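PDB 4EBY: chitin elicitor receptor kinase 1 from Arabidopsis thaliana, which binds chitin oligomers through its extracellular LysM domains and, as a receptor-like kinase activated by chitin-induced dimerization, triggers plant immune signalling. Local coordinates for residues Val83-Tyr89 / Ala114-Ser120; Gln25-Ser29 / Asn78-Ser82; Val136-Phe140 / Ile167-Tyr171; Arg2-Pro6 / Cys129-Asp133. Numbering follows the deposited sequence.

Contact 1: residues Val83-Tyr89 / Ala114-Ser120; sequences VRQEDTY and ATNIPLS
Two antiparallel loops of a LysM βααβ unit meet: Val83-Tyr89 enters its first helix, Ala114-Ser120 its last strand. CA-CA spacings are 4.9 Å for Val83-Ser120 and 5.3 Å for Arg84-Leu119, widening to 6.6 Å for Tyr89-Ala114. Ser120 N donates to Val83 O (3.0 Å). Arg84 to Asp87 form a type II turn, Asp87 N to Arg84 O at 3.1 Å; Arg84 N donates to Asp87 OD2 (2.8 Å), also bonded to Tyr81. Thr88 N-caps the helix, OG1 receiving Arg91 N. One water links Tyr89 N (2.9 Å) to Ala114 O (2.8 Å), a second joins Ile117 O (2.8 Å) to Arg84 O (2.9 Å), a third Ile117 O (3.1 Å) to Asp87 O (2.7 Å). Ile117, rotamer mt, projects into the gap, its CG2 3.7 Å from Val83 CG2. Leu119 CD1 tucks against Gln85 N (3.2 Å). Tyr89, chi1 m, sends its OH to Phe112 O, and Ile117 CD1 makes a CH-pi contact 3.7 Å above the Tyr89 ring centroid, 5° off the normal.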
# COMPACT_ATOMS: atom_id res chain seq x y z
N VAL A 83 -2.32 -16.82 9.39
CA VAL A 83 -0.97 -17.36 9.39
C VAL A 83 -0.88 -18.75 8.76
O VAL A 83 -1.69 -19.64 9.06
CB VAL A 83 -0.40 -17.39 10.82
CG1 VAL A 83 0.93 -18.09 10.85
CG2 VAL A 83 -0.24 -15.96 11.31
N ARG A 84 0.14 -18.91 7.92
CA ARG A 84 0.44 -20.18 7.26
C ARG A 84 1.77 -20.78 7.72
O ARG A 84 2.54 -20.17 8.48
CB ARG A 84 0.43 -19.97 5.74
CG ARG A 84 -0.88 -19.41 5.22
CD ARG A 84 -0.68 -18.67 3.91
NE ARG A 84 -0.22 -19.56 2.85
CZ ARG A 84 -1.03 -20.23 2.04
NH1 ARG A 84 -2.34 -20.12 2.16
NH2 ARG A 84 -0.52 -21.02 1.10
N GLN A 85 2.04 -22.01 7.27
CA GLN A 85 3.22 -22.73 7.72
C GLN A 85 4.50 -21.93 7.53
O GLN A 85 4.75 -21.38 6.45
CB GLN A 85 3.33 -24.08 6.99
CG GLN A 85 4.09 -25.13 7.76
CD GLN A 85 3.28 -25.72 8.91
OE1 GLN A 85 3.49 -25.37 10.08
NE2 GLN A 85 2.35 -26.61 8.59
N GLU A 86 5.29 -21.87 8.60
CA GLU A 86 6.61 -21.26 8.57
C GLU A 86 6.63 -19.74 8.46
O GLU A 86 7.69 -19.15 8.24
CB GLU A 86 7.48 -21.90 7.50
CG GLU A 86 7.85 -23.35 7.84
CD GLU A 86 8.80 -23.98 6.84
OE1 GLU A 86 8.89 -23.48 5.70
OE2 GLU A 86 9.46 -24.98 7.20
N ASP A 87 5.47 -19.10 8.61
CA ASP A 87 5.44 -17.64 8.61
C ASP A 87 6.24 -17.07 9.76
O ASP A 87 6.31 -17.65 10.86
CB ASP A 87 4.00 -17.11 8.66
CG ASP A 87 3.30 -17.16 7.32
OD1 ASP A 87 3.98 -17.37 6.30
OD2 ASP A 87 2.06 -16.96 7.28
N THR A 88 6.87 -15.93 9.50
CA THR A 88 7.55 -15.16 10.52
C THR A 88 7.11 -13.73 10.32
O THR A 88 6.61 -13.38 9.24
CB THR A 88 9.08 -15.21 10.35
OG1 THR A 88 9.43 -14.69 9.06
CG2 THR A 88 9.58 -16.64 10.46
N TYR A 89 7.28 -12.90 11.34
CA TYR A 89 6.94 -11.48 11.18
C TYR A 89 7.74 -10.85 10.05
O TYR A 89 7.20 -10.04 9.28
CB TYR A 89 7.16 -10.73 12.48
CG TYR A 89 6.14 -11.03 13.57
CD1 TYR A 89 4.78 -11.01 13.31
CD2 TYR A 89 6.55 -11.34 14.87
CE1 TYR A 89 3.84 -11.28 14.31
CE2 TYR A 89 5.62 -11.62 15.87
CZ TYR A 89 4.28 -11.58 15.59
OH TYR A 89 3.36 -11.85 16.59
N ALA A 114 7.83 -13.95 18.42
CA ALA A 114 8.34 -14.11 17.06
C ALA A 114 8.64 -15.57 16.73
O ALA A 114 8.61 -15.96 15.57
CB ALA A 114 9.59 -13.25 16.88
N THR A 115 8.94 -16.37 17.76
CA THR A 115 9.30 -17.77 17.57
C THR A 115 8.12 -18.75 17.71
O THR A 115 8.29 -19.96 17.56
CB THR A 115 10.39 -18.18 18.57
OG1 THR A 115 9.94 -17.89 19.90
CG2 THR A 115 11.67 -17.40 18.29
N ASN A 116 6.93 -18.23 17.98
CA ASN A 116 5.75 -19.09 18.12
C ASN A 116 4.53 -18.41 17.55
O ASN A 116 3.71 -17.87 18.29
CB ASN A 116 5.50 -19.42 19.60
CG ASN A 116 4.44 -20.52 19.79
OD1 ASN A 116 3.76 -20.92 18.84
ND2 ASN A 116 4.29 -20.99 21.04
N ILE A 117 4.43 -18.39 16.22
CA ILE A 117 3.24 -17.91 15.54
C ILE A 117 2.51 -19.09 14.91
O ILE A 117 2.90 -19.57 13.84
CB ILE A 117 3.56 -16.89 14.44
CG1 ILE A 117 4.60 -15.86 14.91
CG2 ILE A 117 2.28 -16.18 14.01
CD1 ILE A 117 5.02 -14.88 13.82
N PRO A 118 1.45 -19.56 15.56
CA PRO A 118 0.86 -20.83 15.14
C PRO A 118 -0.00 -20.75 13.87
O PRO A 118 -0.58 -19.73 13.54
CB PRO A 118 0.01 -21.24 16.35
CG PRO A 118 -0.38 -19.94 16.96
CD PRO A 118 0.81 -19.04 16.78
N LEU A 119 -0.08 -21.88 13.16
CA LEU A 119 -0.96 -22.00 12.02
C LEU A 119 -2.37 -21.52 12.39
O LEU A 119 -2.92 -21.91 13.44
CB LEU A 119 -1.02 -23.48 11.60
CG LEU A 119 -1.21 -23.78 10.12
CD1 LEU A 119 0.04 -23.38 9.37
CD2 LEU A 119 -1.48 -25.29 9.95
N SER A 120 -2.91 -20.65 11.55
CA SER A 120 -4.26 -20.11 11.69
C SER A 120 -4.45 -19.04 12.76
O SER A 120 -5.57 -18.59 13.00
CB SER A 120 -5.30 -21.22 11.81
OG SER A 120 -5.48 -21.83 10.53
O HOH W 1 3.18 -20.71 11.29
O HOH W 2 5.48 -19.91 12.07
O HOH W 3 8.65 -14.01 13.58

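Contact 2: residues Gln25-Ser29 / Asn78-Ser82; sequences QNLNS and NFSYS. With NAG (2-acetamido-2-deoxy-beta-D-glucopyranose), chain B; NAG (2-acetamido-2-deoxy-beta-D-glucopyranose), chain E.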
# COMPACT_ATOMS: atom_id res chain seq x y z
N GLN A 25 -6.51 -11.41 -1.14
CA GLN A 25 -6.75 -12.05 0.14
C GLN A 25 -6.05 -11.26 1.25
O GLN A 25 -6.65 -10.88 2.26
CB GLN A 25 -6.20 -13.48 0.12
CG GLN A 25 -6.43 -14.22 1.42
CD GLN A 25 -6.18 -15.71 1.26
OE1 GLN A 25 -5.16 -16.13 0.72
NE2 GLN A 25 -7.14 -16.51 1.69
N ASN A 26 -4.76 -11.02 1.06
CA ASN A 26 -3.97 -10.35 2.10
C ASN A 26 -4.46 -8.92 2.36
O ASN A 26 -4.52 -8.46 3.51
CB ASN A 26 -2.50 -10.34 1.70
CG ASN A 26 -1.87 -11.73 1.76
OD1 ASN A 26 -2.55 -12.71 2.12
ND2 ASN A 26 -0.58 -11.83 1.39
N LEU A 27 -4.79 -8.22 1.27
CA LEU A 27 -5.27 -6.86 1.39
C LEU A 27 -6.80 -6.78 1.32
O LEU A 27 -7.36 -5.76 0.91
CB LEU A 27 -4.61 -5.95 0.34
CG LEU A 27 -3.15 -5.57 0.59
CD1 LEU A 27 -2.20 -6.74 0.56
CD2 LEU A 27 -2.71 -4.51 -0.45
N ASN A 28 -7.48 -7.86 1.74
CA ASN A 28 -8.94 -7.82 1.78
C ASN A 28 -9.45 -6.68 2.68
O ASN A 28 -8.90 -6.43 3.76
CB ASN A 28 -9.50 -9.13 2.28
CG ASN A 28 -10.98 -9.05 2.50
OD1 ASN A 28 -11.75 -9.02 1.54
ND2 ASN A 28 -11.39 -8.98 3.77
N SER A 29 -10.48 -5.98 2.21
CA SER A 29 -11.17 -4.99 3.01
C SER A 29 -12.57 -4.77 2.45
O SER A 29 -12.92 -5.39 1.45
CB SER A 29 -10.42 -3.66 2.98
OG SER A 29 -10.62 -3.00 1.72
N ASN A 78 -5.91 -1.27 9.40
CA ASN A 78 -5.62 -2.60 9.92
C ASN A 78 -6.16 -3.69 8.98
O ASN A 78 -7.36 -3.97 8.96
CB ASN A 78 -6.28 -2.81 11.29
CG ASN A 78 -5.78 -1.84 12.35
OD1 ASN A 78 -4.65 -1.36 12.29
ND2 ASN A 78 -6.66 -1.54 13.32
N PHE A 79 -5.26 -4.29 8.20
CA PHE A 79 -5.62 -5.52 7.48
C PHE A 79 -5.56 -6.70 8.42
O PHE A 79 -5.09 -6.60 9.57
CB PHE A 79 -4.68 -5.75 6.29
CG PHE A 79 -4.79 -4.71 5.23
CD1 PHE A 79 -5.82 -4.76 4.30
CD2 PHE A 79 -3.86 -3.68 5.14
CE1 PHE A 79 -5.94 -3.80 3.32
CE2 PHE A 79 -3.95 -2.73 4.15
CZ PHE A 79 -5.00 -2.78 3.22
N SER A 80 -6.07 -7.85 7.95
CA SER A 80 -6.02 -9.06 8.75
C SER A 80 -5.38 -10.17 7.92
O SER A 80 -5.62 -10.27 6.71
CB SER A 80 -7.42 -9.49 9.21
OG SER A 80 -7.97 -8.56 10.14
N TYR A 81 -4.57 -10.99 8.56
CA TYR A 81 -3.80 -12.01 7.86
C TYR A 81 -3.86 -13.33 8.59
O TYR A 81 -3.54 -13.41 9.77
CB TYR A 81 -2.34 -11.57 7.69
CG TYR A 81 -1.48 -12.64 7.07
CD1 TYR A 81 -1.56 -12.90 5.71
CD2 TYR A 81 -0.63 -13.41 7.85
CE1 TYR A 81 -0.80 -13.90 5.15
CE2 TYR A 81 0.14 -14.42 7.29
CZ TYR A 81 0.04 -14.66 5.94
OH TYR A 81 0.80 -15.67 5.39
N SER A 82 -4.28 -14.40 7.89
CA SER A 82 -4.28 -15.72 8.50
C SER A 82 -2.94 -16.42 8.28
O SER A 82 -2.48 -16.58 7.15
CB SER A 82 -5.45 -16.56 7.95
OG SER A 82 -5.44 -17.85 8.55
C1 NAG B . -12.75 -8.61 4.06
C2 NAG B . -13.51 -9.80 4.67
C3 NAG B . -14.92 -9.35 5.07
C4 NAG B . -14.84 -8.14 5.99
C5 NAG B . -14.00 -7.04 5.36
C6 NAG B . -13.87 -5.86 6.31
C7 NAG B . -12.75 -11.98 3.85
C8 NAG B . -12.75 -13.02 2.78
N2 NAG B . -13.57 -10.93 3.74
O3 NAG B . -15.61 -10.44 5.65
O4 NAG B . -16.12 -7.58 6.24
O5 NAG B . -12.72 -7.53 4.99
O6 NAG B . -13.15 -6.23 7.47
O7 NAG B . -11.98 -12.12 4.79
C1 NAG E . -6.11 -1.05 14.57
C2 NAG E . -7.25 -0.29 15.27
C3 NAG E . -6.74 0.21 16.61
C4 NAG E . -6.23 -0.97 17.43
C5 NAG E . -5.23 -1.80 16.64
C6 NAG E . -4.84 -3.04 17.44
C7 NAG E . -9.02 1.06 14.25
C8 NAG E . -9.35 2.19 13.30
N2 NAG E . -7.73 0.84 14.49
O3 NAG E . -7.78 0.89 17.30
O4 NAG E . -5.56 -0.52 18.58
O5 NAG E . -5.77 -2.16 15.39
O6 NAG E . -5.94 -3.92 17.62
O7 NAG E . -9.93 0.39 14.75
O HOH W 4 -6.07 -11.89 4.67
O HOH W 5 -7.07 -8.10 5.09
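Two N-glycosylation sequons flank this seam, where the end of helix 20-26 in the first LysM unit packs on strand 74-82 of the second. In Asn28-Ser29-Ser30 and in Asn78-Phe79-Ser80 the asparagine carries a sugar: Asn28 ND2 is bonded to C1 of the chain B NAG at 1.4 Å, and Asn78 ND2 to C1 of the chain E NAG at 1.5 Å. Between the sugars lies a buried joint. Phe79 points its CB toward the helix end, which closes with a turn (Asn28 N to Gln25 O, 3.2 Å). Leu27 lies over one face of the ring, its CB 3.9 Å from Phe79 CE1, while Asn28 O sits at the ring edge, 3.5 Å from Phe79 CD1; Phe65 and His77 supply further aromatic neighbours. Asn26 OD1 meets the Tyr81 ring edge at CE1 (3.7 Å), its ND2 being bound to Asn96 O. The backbones communicate through water: one molecule joins Gln25 O (2.7 Å) to Ser80 O (2.6 Å), and another takes Ser80 N (3.0 Å) and reaches Asn28 O (2.8 Å). The Phe79 ring thus packs on Leu27 while waters bridge the neighbouring backbone, joining two LysM units, helix end on strand, with N-glycosylated sequons beside the interface.

Contact 3: residues Val136-Phe140 / Ile167-Tyr171; sequences VSKDF and ILQRY
In the third LysM βααβ unit, the loop Val136-Phe140 bends around one side of the second helix, represented by Ile167-Tyr171. The loop has no regular secondary structure; Ser137 opens an ST turn, its OG accepting Asp139 N at 2.8 Å. The helix keeps Tyr171 N bonded to Ile167 O (3.0 Å), and the nearest CA atoms are those of Val136 and Arg170, 6.5 Å apart. Val136, chi1 t, is the bump: it points at the helix and enters the hollow formed by Ile167, Arg170 and Tyr171, which the i, i+3, i+4 spacing brings onto one side. Its CG1 lies 4.1 Å from Ile167 CD1, 3.9 Å from Arg170 CB and, as a CH-pi contact, 3.6 Å above the Tyr171 ring centroid. Phe140, chi1 m, approaches from further along the loop, CE2 reaching Ile167 CG2 at 4.1 Å. Tyr171, chi1 m, thrusts its hydroxyl into the bend of the loop, 3.5 Å from both Ser137 CB and Phe140 CD2. There one water lies 2.6 Å from Tyr171 OH, 2.6 Å from Ser137 O and 2.8 Å from Phe140 O.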
# COMPACT_ATOMS: atom_id res chain seq x y z
N VAL A 136 0.73 21.69 0.92
CA VAL A 136 1.53 21.27 -0.22
C VAL A 136 0.78 21.53 -1.52
O VAL A 136 1.31 22.16 -2.43
CB VAL A 136 1.89 19.77 -0.15
CG1 VAL A 136 2.64 19.34 -1.39
CG2 VAL A 136 2.73 19.50 1.10
N SER A 137 -0.46 21.04 -1.59
CA SER A 137 -1.28 21.26 -2.77
C SER A 137 -2.74 20.96 -2.48
O SER A 137 -3.06 20.01 -1.77
CB SER A 137 -0.81 20.36 -3.92
OG SER A 137 -1.68 20.49 -5.03
N LYS A 138 -3.63 21.77 -3.06
CA LYS A 138 -5.05 21.45 -3.03
C LYS A 138 -5.45 20.45 -4.12
O LYS A 138 -6.59 20.00 -4.17
CB LYS A 138 -5.88 22.74 -3.19
CG LYS A 138 -5.75 23.71 -2.03
CD LYS A 138 -6.12 25.11 -2.47
CE LYS A 138 -7.35 25.09 -3.37
NZ LYS A 138 -7.50 26.37 -4.13
N ASP A 139 -4.50 20.10 -5.00
CA ASP A 139 -4.83 19.31 -6.18
C ASP A 139 -4.87 17.80 -5.98
O ASP A 139 -5.24 17.07 -6.89
CB ASP A 139 -3.84 19.61 -7.31
CG ASP A 139 -3.99 21.02 -7.86
OD1 ASP A 139 -5.04 21.66 -7.65
OD2 ASP A 139 -3.03 21.49 -8.51
N PHE A 140 -4.45 17.33 -4.81
CA PHE A 140 -4.32 15.88 -4.60
C PHE A 140 -4.93 15.42 -3.29
O PHE A 140 -4.57 15.92 -2.23
CB PHE A 140 -2.86 15.44 -4.65
CG PHE A 140 -2.13 15.91 -5.89
CD1 PHE A 140 -2.37 15.32 -7.12
CD2 PHE A 140 -1.19 16.93 -5.81
CE1 PHE A 140 -1.72 15.75 -8.26
CE2 PHE A 140 -0.53 17.37 -6.94
CZ PHE A 140 -0.79 16.77 -8.17
N ILE A 167 6.79 18.64 -5.65
CA ILE A 167 5.57 18.28 -4.92
C ILE A 167 5.78 16.95 -4.19
O ILE A 167 5.48 16.83 -3.00
CB ILE A 167 4.33 18.23 -5.84
CG1 ILE A 167 3.96 19.63 -6.32
CG2 ILE A 167 3.14 17.61 -5.12
CD1 ILE A 167 3.60 20.56 -5.20
N LEU A 168 6.32 15.95 -4.90
CA LEU A 168 6.59 14.66 -4.27
C LEU A 168 7.49 14.81 -3.05
O LEU A 168 7.26 14.19 -2.01
CB LEU A 168 7.25 13.69 -5.24
CG LEU A 168 6.35 13.14 -6.34
CD1 LEU A 168 7.19 12.29 -7.27
CD2 LEU A 168 5.18 12.32 -5.75
N GLN A 169 8.54 15.63 -3.17
CA GLN A 169 9.45 15.79 -2.04
C GLN A 169 8.76 16.48 -0.88
O GLN A 169 8.99 16.13 0.28
CB GLN A 169 10.69 16.58 -2.45
CG GLN A 169 11.83 16.49 -1.43
CD GLN A 169 12.39 15.08 -1.33
OE1 GLN A 169 13.21 14.67 -2.17
NE2 GLN A 169 11.98 14.34 -0.31
N ARG A 170 7.93 17.47 -1.18
CA ARG A 170 7.23 18.22 -0.13
C ARG A 170 6.25 17.32 0.64
O ARG A 170 6.01 17.54 1.83
CB ARG A 170 6.49 19.44 -0.69
CG ARG A 170 7.38 20.61 -1.09
CD ARG A 170 6.50 21.70 -1.74
NE ARG A 170 7.22 22.90 -2.17
CZ ARG A 170 7.32 24.01 -1.43
NH1 ARG A 170 6.75 24.08 -0.24
NH2 ARG A 170 7.99 25.07 -1.89
N TYR A 171 5.68 16.33 -0.03
CA TYR A 171 4.81 15.36 0.65
C TYR A 171 5.61 14.38 1.51
O TYR A 171 5.05 13.67 2.34
CB TYR A 171 3.99 14.56 -0.36
CG TYR A 171 2.76 15.27 -0.88
CD1 TYR A 171 1.80 15.79 -0.01
CD2 TYR A 171 2.56 15.42 -2.24
CE1 TYR A 171 0.65 16.43 -0.51
CE2 TYR A 171 1.43 16.05 -2.74
CZ TYR A 171 0.48 16.54 -1.87
OH TYR A 171 -0.64 17.16 -2.40
O HOH W 6 -2.70 17.55 -0.86

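Contact 4: residues Arg2-Pro6 / Cys129-Asp133; sequences RTSCP and CSCGD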
# COMPACT_ATOMS: atom_id res chain seq x y z
N ARG A 2 -5.98 15.43 11.41
CA ARG A 2 -6.26 16.73 10.81
C ARG A 2 -6.85 16.59 9.42
O ARG A 2 -7.50 17.51 8.91
CB ARG A 2 -5.00 17.58 10.78
CG ARG A 2 -4.67 18.23 12.11
CD ARG A 2 -3.25 18.72 12.16
NE ARG A 2 -2.29 17.62 12.09
CZ ARG A 2 -0.98 17.76 12.26
NH1 ARG A 2 -0.46 18.96 12.50
NH2 ARG A 2 -0.19 16.70 12.18
N THR A 3 -6.64 15.44 8.80
CA THR A 3 -7.14 15.20 7.47
C THR A 3 -7.93 13.90 7.43
O THR A 3 -7.79 13.03 8.30
CB THR A 3 -5.99 15.12 6.45
OG1 THR A 3 -5.14 14.02 6.80
CG2 THR A 3 -5.18 16.40 6.47
N SER A 4 -8.77 13.74 6.41
CA SER A 4 -9.53 12.52 6.27
C SER A 4 -9.81 12.28 4.80
O SER A 4 -9.78 13.22 3.99
CB SER A 4 -10.84 12.61 7.04
OG SER A 4 -11.66 13.64 6.51
N CYS A 5 -10.06 11.03 4.44
CA CYS A 5 -10.38 10.69 3.05
C CYS A 5 -10.98 9.30 2.96
O CYS A 5 -10.81 8.48 3.85
CB CYS A 5 -9.14 10.83 2.16
SG CYS A 5 -7.74 9.77 2.59
N PRO A 6 -11.71 9.00 1.88
CA PRO A 6 -12.42 7.72 1.88
C PRO A 6 -11.59 6.49 1.46
O PRO A 6 -12.01 5.36 1.69
CB PRO A 6 -13.53 7.95 0.86
CG PRO A 6 -12.95 8.95 -0.09
CD PRO A 6 -12.12 9.88 0.77
N CYS A 129 -1.24 5.36 5.46
CA CYS A 129 -1.71 6.03 4.25
C CYS A 129 -1.68 7.52 4.47
O CYS A 129 -1.40 7.97 5.58
CB CYS A 129 -3.14 5.57 3.90
SG CYS A 129 -4.35 5.65 5.28
N SER A 130 -2.00 8.26 3.42
CA SER A 130 -2.10 9.72 3.48
C SER A 130 -3.36 10.17 2.77
O SER A 130 -3.76 9.55 1.78
CB SER A 130 -0.91 10.35 2.78
OG SER A 130 -1.02 11.79 2.83
N CYS A 131 -3.95 11.27 3.26
CA CYS A 131 -5.05 11.95 2.59
C CYS A 131 -4.60 13.26 1.96
O CYS A 131 -5.43 14.01 1.42
CB CYS A 131 -6.21 12.20 3.56
SG CYS A 131 -6.91 10.65 4.21
N GLY A 132 -3.30 13.53 2.00
CA GLY A 132 -2.77 14.77 1.45
C GLY A 132 -2.42 15.81 2.49
O GLY A 132 -2.40 15.54 3.69
N ASP A 133 -2.14 17.02 2.01
CA ASP A 133 -1.67 18.10 2.85
C ASP A 133 -1.95 19.38 2.06
O ASP A 133 -1.35 19.63 1.02
CB ASP A 133 -0.17 17.96 3.10
CG ASP A 133 0.37 19.01 4.04
OD1 ASP A 133 -0.33 20.02 4.28
OD2 ASP A 133 1.50 18.83 4.52
O HOH W 7 -3.10 13.36 5.20
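Cys129, first of a Cys-X-Cys pair, turns its sulfur to Cys67 on strand 60-70, forming a disulfide beside the present contact rather than within it. Next comes Ser130, whose CB points away from Arg2-Pro6; its OG accepts Gly132 N at 3.0 Å, an ST turn that bends the backbone around the following cysteine. Cys131 is the heart of the contact. Its SG is bonded to Cys5 SG at 2.0 Å with chi3 of -68°, a left-handed disulfide spanning 5.5 Å between the CA atoms, with chi1 p at Cys5 and m at Cys131. The same Cys131 SG rests 3.4 Å from Ser4 C, and Cys131 CB lies 3.9 Å from Thr3 OG1, while Leu75 of strand 74-82 touches both Thr3 and Cys131. At Gly132 the positive phi of 103° with psi of -169° would jam a CB against the preceding carbonyl. One water ties the pieces together, sitting 3.0 Å from Cys131 N, 2.7 Å from Gly132 O and 2.7 Å from Thr3 OG1. Asp133 then heads off, its OD1 hydrogen-bonded to Ser135. With so little direct packing and no direct polar bond between the segments, the link is chiefly covalent: oxidised cysteines, as suits an extracellular protein, fasten the N-terminal end to the connection between the second and third LysM units.

Contact 4 opens at the N terminus with 2-6 and closes only at 129-133, so its disulfide brackets the first two LysM units. Nested inside that long loop, contact 2 joins 25-29 of the first unit to 78-82 of the second, and contact 1 follows directly, pairing the two loops 83-89 and 114-120 within the second unit. These neighbours touch where Tyr81 OH meets Asp87 OD2 at 2.6 Å. Beyond the bracket, contact 3 closes the loop from 136-140 to 167-171 in the third unit; Tyr171 CE1 packs 3.8 Å from Asp133 N of contact 4. Contacts 1 and 3 lie on opposite sides of the chain's centre, their centres about 40 Å apart.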